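Local structure of CPXV203 protein (4HKJ) at residues Glu13-Lys18 against Phe150-Glu155; Leu17-Cys22 against Leu144-Ser149; Lys102-Ser107 against Asn128-Thr133. The protein probably binds host MHC class I molecules and retains them in the endoplasmic reticulum, helping cowpox virus to evade T cells. All blocks are in the same frame, centred on the assembly; numbering follows the deposited sequence.

In the fold
Contacts 1 and 2 are overlapping lengths of one antiparallel pairing, strand 15-25 against strand 141-152, and share Leu17 and Lys18; their centres lie about 15 Å apart. Contact 3 belongs to the other sheet, where strands 103-110 and 131-137 run parallel. Its centre is about 11 Å from that of contact 2 and about 17 Å from that of contact 1, and the two sheets meet through Ile19 on Ile132 and Met21 on Ile106. Along the chain, both strands of contact 3 fall between the strands that contacts 1 and 2 bring together, so the N-terminal strand and the last long strand are neighbours in one layer of a beta-sandwich, with the strands of contact 3 in the layer packed against it.

Contact 1: residues Glu13-Lys18 against Phe150-Glu155; sequences ETWKLK and FMNECE
Trp15, Lys16 and Leu17 pair with Phe150, Met151 and Asn152 in an antiparallel beta ladder at one end of a sheet, just where strand 141-152 gives way to helix 153-158. Lys16 and Met151 form the hydrogen-bonded pair: Lys16 N donates almost straight to Met151 O at 3.2 Å (N-H...O 175°), whereas the return bond from Met151 N to Lys16 O is weak. Beyond the last strand pair, Glu153 N still reaches Thr14 O at 3.2 Å, tying the first turn of the helix to the residue before strand 15-25. Asn152 has a double part here. Its CG sits between the backbone N and carbonyl carbon (chi1 52°), and OD1 accepts from Glu155 N at 3.1 Å, making Asn152 the N-cap of the helix. Its CB meanwhile lies over the five-membered ring of Trp15, 3.9 Å from the centroid, in a CH-pi contact.

In this beta-sandwich of the poxvirus T4 family, the Trp15, Leu17 and Phe150 side chains share one face of the sheet and also touch the loop with Thr91 and Pro94. The Trp15 and Phe150 rings are inclined at 50° to each other, with Trp15 CE3 4.0 Å from Phe150 CE2 and over one Phe150 face, offset toward the rim. Leu17 CB meets Phe150 CD1 at 3.5 Å. On the other face, the extended Lys16 chain crosses Glu153, and its NZ makes a long salt bridge of 3.6 Å to Glu153 OE2. Glu153 OE1 pairs with Arg156, and the neighbouring Cys154 is in a disulfide with Cys7.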
loop_
_atom_site.group_PDB
_atom_site.type_symbol
_atom_site.label_atom_id
_atom_site.label_comp_id
_atom_site.label_asym_id
_atom_site.label_seq_id
_atom_site.Cartn_x
_atom_site.Cartn_y
_atom_site.Cartn_z
ATOM N N GLU D 13 3.141 -3.808 29.315
ATOM C CA GLU D 13 4.411 -4.523 29.399
ATOM C C GLU D 13 4.525 -5.648 28.369
ATOM O O GLU D 13 5.620 -6.143 28.101
ATOM C CB GLU D 13 4.628 -5.077 30.811
ATOM C CG GLU D 13 4.704 -4.011 31.899
ATOM C CD GLU D 13 5.136 -4.575 33.241
ATOM O OE1 GLU D 13 5.546 -5.755 33.289
ATOM O OE2 GLU D 13 5.068 -3.839 34.249
ATOM N N THR D 14 3.395 -6.049 27.795
ATOM C CA THR D 14 3.387 -7.107 26.791
ATOM C C THR D 14 3.678 -6.539 25.408
ATOM O O THR D 14 2.818 -5.905 24.801
ATOM C CB THR D 14 2.030 -7.836 26.747
ATOM O OG1 THR D 14 1.683 -8.296 28.060
ATOM C CG2 THR D 14 2.092 -9.022 25.796
ATOM N N TRP D 15 4.889 -6.769 24.912
ATOM C CA TRP D 15 5.280 -6.281 23.593
ATOM C C TRP D 15 5.242 -7.387 22.544
ATOM O O TRP D 15 5.728 -8.492 22.777
ATOM C CB TRP D 15 6.668 -5.642 23.650
ATOM C CG TRP D 15 6.664 -4.276 24.260
ATOM C CD1 TRP D 15 6.498 -3.968 25.578
ATOM C CD2 TRP D 15 6.836 -3.029 23.575
ATOM N NE1 TRP D 15 6.552 -2.606 25.757
ATOM C CE2 TRP D 15 6.760 -2.008 24.543
ATOM C CE3 TRP D 15 7.049 -2.679 22.240
ATOM C CZ2 TRP D 15 6.888 -0.660 24.216
ATOM C CZ3 TRP D 15 7.175 -1.339 21.917
ATOM C CH2 TRP D 15 7.094 -0.346 22.900
ATOM N N LYS D 16 4.658 -7.084 21.389
ATOM C CA LYS D 16 4.544 -8.062 20.314
ATOM C C LYS D 16 5.220 -7.584 19.032
ATOM O O LYS D 16 5.160 -6.403 18.687
ATOM C CB LYS D 16 3.075 -8.394 20.041
ATOM C CG LYS D 16 2.343 -8.965 21.240
ATOM C CD LYS D 16 0.990 -9.536 20.851
ATOM C CE LYS D 16 0.313 -10.193 22.044
ATOM N NZ LYS D 16 -0.988 -10.813 21.675
ATOM N N LEU D 17 5.861 -8.512 18.329
ATOM C CA LEU D 17 6.556 -8.191 17.090
ATOM C C LEU D 17 6.040 -9.018 15.919
ATOM O O LEU D 17 5.976 -10.246 15.992
ATOM C CB LEU D 17 8.062 -8.407 17.248
ATOM C CG LEU D 17 8.910 -8.228 15.981
ATOM C CD1 LEU D 17 8.773 -6.818 15.430
ATOM C CD2 LEU D 17 10.367 -8.562 16.256
ATOM N N LYS D 18 5.672 -8.334 14.841
ATOM C CA LYS D 18 5.241 -9.003 13.621
ATOM C C LYS D 18 5.931 -8.401 12.406
ATOM O O LYS D 18 5.806 -7.206 12.140
ATOM C CB LYS D 18 3.727 -8.907 13.449
ATOM C CG LYS D 18 3.228 -9.489 12.135
ATOM C CD LYS D 18 1.727 -9.315 11.977
ATOM C CE LYS D 18 0.966 -10.050 13.066
ATOM N NZ LYS D 18 -0.505 -9.896 12.905
ATOM N N PHE D 150 5.545 -3.244 15.810
ATOM C CA PHE D 150 6.199 -3.526 17.082
ATOM C C PHE D 150 5.707 -2.565 18.161
ATOM O O PHE D 150 6.170 -1.428 18.249
ATOM C CB PHE D 150 7.718 -3.412 16.925
ATOM C CG PHE D 150 8.495 -3.924 18.105
ATOM C CD1 PHE D 150 8.312 -5.217 18.560
ATOM C CD2 PHE D 150 9.424 -3.120 18.743
ATOM C CE1 PHE D 150 9.029 -5.698 19.638
ATOM C CE2 PHE D 150 10.147 -3.596 19.824
ATOM C CZ PHE D 150 9.949 -4.886 20.271
HETATM N N MSE D 151 4.769 -3.029 18.981
HETATM C CA MSE D 151 4.185 -2.203 20.033
HETATM C C MSE D 151 3.506 -3.059 21.094
HETATM O O MSE D 151 3.313 -4.257 20.903
HETATM C CB MSE D 151 3.181 -1.215 19.440
HETATM C CG MSE D 151 2.103 -1.867 18.592
HETATM SE SE MSE D 151 0.951 -0.569 17.705
HETATM C CE MSE D 151 -0.072 -1.796 16.585
ATOM N N ASN D 152 3.146 -2.438 22.212
ATOM C CA ASN D 152 2.479 -3.156 23.293
ATOM C C ASN D 152 0.966 -3.237 23.109
ATOM O O ASN D 152 0.401 -2.569 22.244
ATOM C CB ASN D 152 2.837 -2.557 24.659
ATOM C CG ASN D 152 2.613 -1.059 24.719
ATOM O OD1 ASN D 152 1.805 -0.506 23.974
ATOM N ND2 ASN D 152 3.330 -0.392 25.617
ATOM N N GLU D 153 0.318 -4.059 23.930
ATOM C CA GLU D 153 -1.116 -4.303 23.801
ATOM C C GLU D 153 -1.966 -3.072 24.104
ATOM O O GLU D 153 -3.091 -2.957 23.621
ATOM C CB GLU D 153 -1.545 -5.471 24.693
ATOM C CG GLU D 153 -1.123 -6.832 24.168
ATOM C CD GLU D 153 -1.772 -7.167 22.840
ATOM O OE1 GLU D 153 -2.997 -7.412 22.822
ATOM O OE2 GLU D 153 -1.060 -7.179 21.816
ATOM N N CYS D 154 -1.426 -2.158 24.902
ATOM C CA CYS D 154 -2.140 -0.933 25.240
ATOM C C CYS D 154 -2.256 -0.016 24.027
ATOM O O CYS D 154 -3.351 0.404 23.657
ATOM C CB CYS D 154 -1.442 -0.201 26.386
ATOM S SG CYS D 154 -2.308 1.279 26.955
ATOM N N GLU D 155 -1.115 0.290 23.416
ATOM C CA GLU D 155 -1.074 1.179 22.261
ATOM C C GLU D 155 -1.769 0.574 21.044
ATOM O O GLU D 155 -2.349 1.294 20.231
ATOM C CB GLU D 155 0.370 1.549 21.918
ATOM C CG GLU D 155 1.009 2.515 22.904
ATOM C CD GLU D 155 2.466 2.786 22.589
ATOM O OE1 GLU D 155 3.040 2.049 21.761
ATOM O OE2 GLU D 155 3.035 3.736 23.168
#

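Contact 2: residues Leu17-Cys22 against Leu144-Ser149; sequences LKIGMC and LGVNYS
Lys18, Gly20 and Cys22 face Ser149, Asn147 and Gly145 in a regular antiparallel ladder that joins strand 15-25 to strand 141-152, the edge strand, within this chain, of one layer of the beta-sandwich. Each of these three pairs is hydrogen-bonded in both directions, giving six backbone bonds with no break in register. The Lys18 N to Ser149 O bond is nearly straight at 3.0 Å. At the middle rung Asn147 N lies 2.8 Å from Gly20 O, and at the far end Gly145 N donates to Cys22 O. Between these rungs come the non-hydrogen-bonded pairs Ile19 with Tyr148 and Met21 with Val146. Here the CA atoms of Ile19, Met21 and Val146 add CA-H...O contacts to Asn147 O, Gly145 O and Gly20 O respectively; Met21 CA is 3.2 Å from Gly145 O.

The two faces of the ladder differ in character. Lys18, Asn147, Ser149 and Cys22 occupy one, with Cys22 bonded to Cys169 by a disulfide and Asn147 touching Asp165. Gly20 and Gly145 put no side chain there.

The opposite face, with Ile19, Met21, Val146 and Tyr148, is turned to the second sheet: Ile19 touches Ile132, Met21 reaches Ile106 and Val108, and Val146 packs on Tyr124. Across the ladder itself, side-chain contacts on this face are few. The Leu17 CD1 methyl touches the backbone at Ser149 O, and Ile19 CG2 is 4.4 Å from Val146 CG1. Met21, deposited as selenomethionine, runs beside Val146, and its SE stands 4.1 Å from Leu144 CD1. Its chain then bends at the last torsion (chi3 -57°), which places CE 3.7 Å from Val146 CG2.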
loop_
_atom_site.group_PDB
_atom_site.type_symbol
_atom_site.label_atom_id
_atom_site.label_comp_id
_atom_site.label_asym_id
_atom_site.label_seq_id
_atom_site.Cartn_x
_atom_site.Cartn_y
_atom_site.Cartn_z
ATOM N N LEU D 17 5.861 -8.512 18.329
ATOM C CA LEU D 17 6.556 -8.191 17.090
ATOM C C LEU D 17 6.040 -9.018 15.919
ATOM O O LEU D 17 5.976 -10.246 15.992
ATOM C CB LEU D 17 8.062 -8.407 17.248
ATOM C CG LEU D 17 8.910 -8.228 15.981
ATOM C CD1 LEU D 17 8.773 -6.818 15.430
ATOM C CD2 LEU D 17 10.367 -8.562 16.256
ATOM N N LYS D 18 5.672 -8.334 14.841
ATOM C CA LYS D 18 5.241 -9.003 13.621
ATOM C C LYS D 18 5.931 -8.401 12.406
ATOM O O LYS D 18 5.806 -7.206 12.140
ATOM C CB LYS D 18 3.727 -8.907 13.449
ATOM C CG LYS D 18 3.228 -9.489 12.135
ATOM C CD LYS D 18 1.727 -9.315 11.977
ATOM C CE LYS D 18 0.966 -10.050 13.066
ATOM N NZ LYS D 18 -0.505 -9.896 12.905
ATOM N N ILE D 19 6.662 -9.234 11.674
ATOM C CA ILE D 19 7.289 -8.807 10.431
ATOM C C ILE D 19 6.670 -9.542 9.248
ATOM O O ILE D 19 6.801 -10.760 9.126
ATOM C CB ILE D 19 8.808 -9.055 10.442
ATOM C CG1 ILE D 19 9.465 -8.314 11.607
ATOM C CG2 ILE D 19 9.425 -8.621 9.122
ATOM C CD1 ILE D 19 10.975 -8.440 11.640
ATOM N N GLY D 20 5.989 -8.798 8.383
ATOM C CA GLY D 20 5.399 -9.366 7.187
ATOM C C GLY D 20 6.264 -9.088 5.974
ATOM O O GLY D 20 6.902 -8.041 5.888
HETATM N N MSE D 21 6.290 -10.029 5.035
HETATM C CA MSE D 21 7.102 -9.880 3.832
HETATM C C MSE D 21 6.476 -10.600 2.643
HETATM O O MSE D 21 6.312 -11.820 2.662
HETATM C CB MSE D 21 8.519 -10.398 4.079
HETATM C CG MSE D 21 9.438 -10.289 2.876
HETATM SE SE MSE D 21 11.281 -10.776 3.290
HETATM C CE MSE D 21 11.605 -9.506 4.735
ATOM N N CYS D 22 6.121 -9.837 1.613
ATOM C CA CYS D 22 5.510 -10.404 0.417
ATOM C C CYS D 22 6.525 -10.501 -0.717
ATOM O O CYS D 22 7.109 -9.498 -1.128
ATOM C CB CYS D 22 4.305 -9.567 -0.023
ATOM S SG CYS D 22 3.378 -10.256 -1.421
ATOM N N LEU D 144 9.354 -7.127 -3.789
ATOM C CA LEU D 144 9.392 -7.478 -2.374
ATOM C C LEU D 144 8.890 -6.328 -1.504
ATOM O O LEU D 144 9.406 -5.212 -1.577
ATOM C CB LEU D 144 10.810 -7.880 -1.956
ATOM C CG LEU D 144 11.018 -8.433 -0.545
ATOM C CD1 LEU D 144 11.999 -9.592 -0.575
ATOM C CD2 LEU D 144 11.512 -7.354 0.405
ATOM N N GLY D 145 7.884 -6.609 -0.684
ATOM C CA GLY D 145 7.351 -5.626 0.241
ATOM C C GLY D 145 7.502 -6.094 1.673
ATOM O O GLY D 145 7.443 -7.290 1.951
ATOM N N VAL D 146 7.707 -5.149 2.586
ATOM C CA VAL D 146 7.902 -5.479 3.997
ATOM C C VAL D 146 7.006 -4.643 4.903
ATOM O O VAL D 146 7.056 -3.414 4.876
ATOM C CB VAL D 146 9.359 -5.278 4.434
ATOM C CG1 VAL D 146 9.512 -5.527 5.928
ATOM C CG2 VAL D 146 10.286 -6.181 3.644
ATOM N N ASN D 147 6.191 -5.314 5.711
ATOM C CA ASN D 147 5.391 -4.620 6.709
ATOM C C ASN D 147 5.950 -4.870 8.103
ATOM O O ASN D 147 6.428 -5.964 8.404
ATOM C CB ASN D 147 3.924 -5.036 6.623
ATOM C CG ASN D 147 2.980 -3.872 6.855
ATOM O OD1 ASN D 147 2.616 -3.157 5.920
ATOM N ND2 ASN D 147 2.578 -3.675 8.106
ATOM N N TYR D 148 5.893 -3.848 8.947
ATOM C CA TYR D 148 6.537 -3.896 10.254
ATOM C C TYR D 148 5.619 -3.371 11.356
ATOM O O TYR D 148 4.980 -2.329 11.206
ATOM C CB TYR D 148 7.859 -3.121 10.207
ATOM C CG TYR D 148 8.280 -2.466 11.504
ATOM C CD1 TYR D 148 8.699 -3.225 12.588
ATOM C CD2 TYR D 148 8.288 -1.083 11.629
ATOM C CE1 TYR D 148 9.094 -2.626 13.769
ATOM C CE2 TYR D 148 8.683 -0.473 12.804
ATOM C CZ TYR D 148 9.084 -1.250 13.871
ATOM O OH TYR D 148 9.479 -0.651 15.045
ATOM N N SER D 149 5.554 -4.111 12.459
ATOM C CA SER D 149 4.709 -3.745 13.588
ATOM C C SER D 149 5.331 -4.195 14.906
ATOM O O SER D 149 5.610 -5.380 15.099
ATOM C CB SER D 149 3.313 -4.348 13.427
ATOM O OG SER D 149 2.458 -3.941 14.482
#

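Contact 3: residues Lys102-Ser107 against Asn128-Thr133; sequences KHILIS and NYLHIT
Four backbone hydrogen bonds join His131 and Thr133 to Lys102, Ile104 and Ile106. His131 N donates to Lys102 O, and His131 O accepts from Ile104 N at 2.7 Å. Thr133 repeats the pattern, its N donating to Ile104 O and its O lying 2.8 Å from Ile106 N. Alternate residues, His131 and Thr133, thus each bridge two residues of the neighbouring strand, while Ile132 between them turns its backbone to Val125 of strand 119-126, which pairs antiparallel on the far side. Strands 103-110 and 131-137 form the parallel join of this otherwise antiparallel sheet of the beta-sandwich.

On one face His103 and His131 lie side by side in an offset stack, their planes 8° apart and centroids 3.6 Å apart. In both, CG is anti to the carbonyl carbon (chi1 -81° in His103, -62° in His131), which sends the rings the same way. NE2 of His103 stands over the centre of the His131 ring, while ND1 of His131 falls toward the rim of the His103 ring. Asp99 O binds His103 ND1 and so helps to fix that ring. Lys102 O lies at the edge of the His131 ring, in its plane.

The other face carries Ile104 and Ile132. Leu130, just before the strand, crosses the Ile104 side chain, with Ile104 CG1 4.1 Å from Leu130 CD1. Leu130 and Ile132 also touch Ile19 of the opposing sheet. Separately, the Lys102 chain passes Tyr129, CD being 3.3 Å from Tyr129 O, and its NZ is hydrogen-bonded to Pro94 O.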
loop_
_atom_site.group_PDB
_atom_site.type_symbol
_atom_site.label_atom_id
_atom_site.label_comp_id
_atom_site.label_asym_id
_atom_site.label_seq_id
_atom_site.Cartn_x
_atom_site.Cartn_y
_atom_site.Cartn_z
ATOM N N LYS D 102 18.257 -6.042 17.765
ATOM C CA LYS D 102 17.222 -5.261 17.095
ATOM C C LYS D 102 17.651 -4.811 15.701
ATOM O O LYS D 102 16.942 -4.060 15.032
ATOM C CB LYS D 102 16.806 -4.064 17.954
ATOM C CG LYS D 102 16.127 -4.463 19.255
ATOM C CD LYS D 102 15.693 -3.253 20.066
ATOM C CE LYS D 102 16.887 -2.467 20.584
ATOM N NZ LYS D 102 16.458 -1.327 21.438
ATOM N N HIS D 103 18.820 -5.274 15.270
ATOM C CA HIS D 103 19.265 -5.066 13.899
ATOM C C HIS D 103 19.123 -6.363 13.116
ATOM O O HIS D 103 19.874 -7.315 13.328
ATOM C CB HIS D 103 20.711 -4.568 13.860
ATOM C CG HIS D 103 20.849 -3.100 14.110
ATOM N ND1 HIS D 103 20.791 -2.550 15.373
ATOM C CD2 HIS D 103 21.033 -2.064 13.258
ATOM C CE1 HIS D 103 20.939 -1.241 15.287
ATOM N NE2 HIS D 103 21.088 -0.920 14.014
ATOM N N ILE D 104 18.150 -6.391 12.211
ATOM C CA ILE D 104 17.803 -7.607 11.485
ATOM C C ILE D 104 18.331 -7.603 10.052
ATOM O O ILE D 104 18.130 -6.642 9.310
ATOM C CB ILE D 104 16.275 -7.810 11.451
ATOM C CG1 ILE D 104 15.703 -7.827 12.869
ATOM C CG2 ILE D 104 15.920 -9.088 10.710
ATOM C CD1 ILE D 104 16.267 -8.923 13.744
ATOM N N LEU D 105 19.003 -8.685 9.671
ATOM C CA LEU D 105 19.452 -8.868 8.297
ATOM C C LEU D 105 18.778 -10.086 7.674
ATOM O O LEU D 105 18.982 -11.216 8.120
ATOM C CB LEU D 105 20.971 -9.023 8.234
ATOM C CG LEU D 105 21.520 -9.459 6.871
ATOM C CD1 LEU D 105 21.218 -8.419 5.800
ATOM C CD2 LEU D 105 23.013 -9.740 6.953
ATOM N N ILE D 106 17.976 -9.850 6.642
ATOM C CA ILE D 106 17.225 -10.918 5.997
ATOM C C ILE D 106 17.702 -11.165 4.567
ATOM O O ILE D 106 17.734 -10.250 3.745
ATOM C CB ILE D 106 15.715 -10.616 6.005
ATOM C CG1 ILE D 106 15.203 -10.558 7.445
ATOM C CG2 ILE D 106 14.954 -11.662 5.214
ATOM C CD1 ILE D 106 13.722 -10.273 7.569
ATOM N N SER D 107 18.078 -12.409 4.281
ATOM C CA SER D 107 18.553 -12.782 2.955
ATOM C C SER D 107 17.585 -13.758 2.293
ATOM O O SER D 107 17.307 -14.830 2.834
ATOM C CB SER D 107 19.948 -13.402 3.043
ATOM O OG SER D 107 20.820 -12.590 3.809
ATOM N N ASN D 128 13.809 3.468 15.949
ATOM C CA ASN D 128 14.404 3.282 17.269
ATOM C C ASN D 128 14.165 1.890 17.844
ATOM O O ASN D 128 14.886 1.447 18.737
ATOM C CB ASN D 128 13.878 4.341 18.243
ATOM C CG ASN D 128 14.365 5.736 17.906
ATOM O OD1 ASN D 128 13.569 6.647 17.679
ATOM N ND2 ASN D 128 15.681 5.911 17.875
ATOM N N TYR D 129 13.150 1.204 17.326
ATOM C CA TYR D 129 12.779 -0.111 17.833
ATOM C C TYR D 129 13.374 -1.250 17.008
ATOM O O TYR D 129 13.719 -2.301 17.549
ATOM C CB TYR D 129 11.256 -0.257 17.885
ATOM C CG TYR D 129 10.569 0.668 18.866
ATOM C CD1 TYR D 129 11.274 1.270 19.899
ATOM C CD2 TYR D 129 9.211 0.936 18.760
ATOM C CE1 TYR D 129 10.647 2.115 20.795
ATOM C CE2 TYR D 129 8.575 1.780 19.652
ATOM C CZ TYR D 129 9.299 2.366 20.668
ATOM O OH TYR D 129 8.673 3.206 21.560
ATOM N N LEU D 130 13.497 -1.041 15.700
ATOM C CA LEU D 130 13.904 -2.119 14.809
ATOM C C LEU D 130 14.610 -1.622 13.549
ATOM O O LEU D 130 14.331 -0.530 13.054
ATOM C CB LEU D 130 12.682 -2.957 14.419
ATOM C CG LEU D 130 12.944 -4.393 13.959
ATOM C CD1 LEU D 130 13.500 -5.222 15.108
ATOM C CD2 LEU D 130 11.677 -5.020 13.404
ATOM N N HIS D 131 15.529 -2.439 13.043
ATOM C CA HIS D 131 16.206 -2.172 11.778
ATOM C C HIS D 131 16.054 -3.382 10.860
ATOM O O HIS D 131 16.507 -4.477 11.191
ATOM C CB HIS D 131 17.691 -1.879 12.010
ATOM C CG HIS D 131 17.948 -0.664 12.847
ATOM N ND1 HIS D 131 17.937 -0.692 14.224
ATOM C CD2 HIS D 131 18.229 0.613 12.498
ATOM C CE1 HIS D 131 18.198 0.517 14.689
ATOM N NE2 HIS D 131 18.380 1.327 13.662
ATOM N N ILE D 132 15.408 -3.189 9.714
ATOM C CA ILE D 132 15.192 -4.290 8.779
ATOM C C ILE D 132 15.907 -4.072 7.448
ATOM O O ILE D 132 15.569 -3.165 6.687
ATOM C CB ILE D 132 13.690 -4.540 8.520
ATOM C CG1 ILE D 132 12.977 -4.901 9.825
ATOM C CG2 ILE D 132 13.504 -5.645 7.491
ATOM C CD1 ILE D 132 11.503 -5.217 9.653
ATOM N N THR D 133 16.899 -4.915 7.177
ATOM C CA THR D 133 17.623 -4.871 5.912
ATOM C C THR D 133 17.358 -6.147 5.116
ATOM O O THR D 133 17.468 -7.253 5.648
ATOM C CB THR D 133 19.138 -4.713 6.138
ATOM O OG1 THR D 133 19.380 -3.603 7.011
ATOM C CG2 THR D 133 19.854 -4.479 4.820
#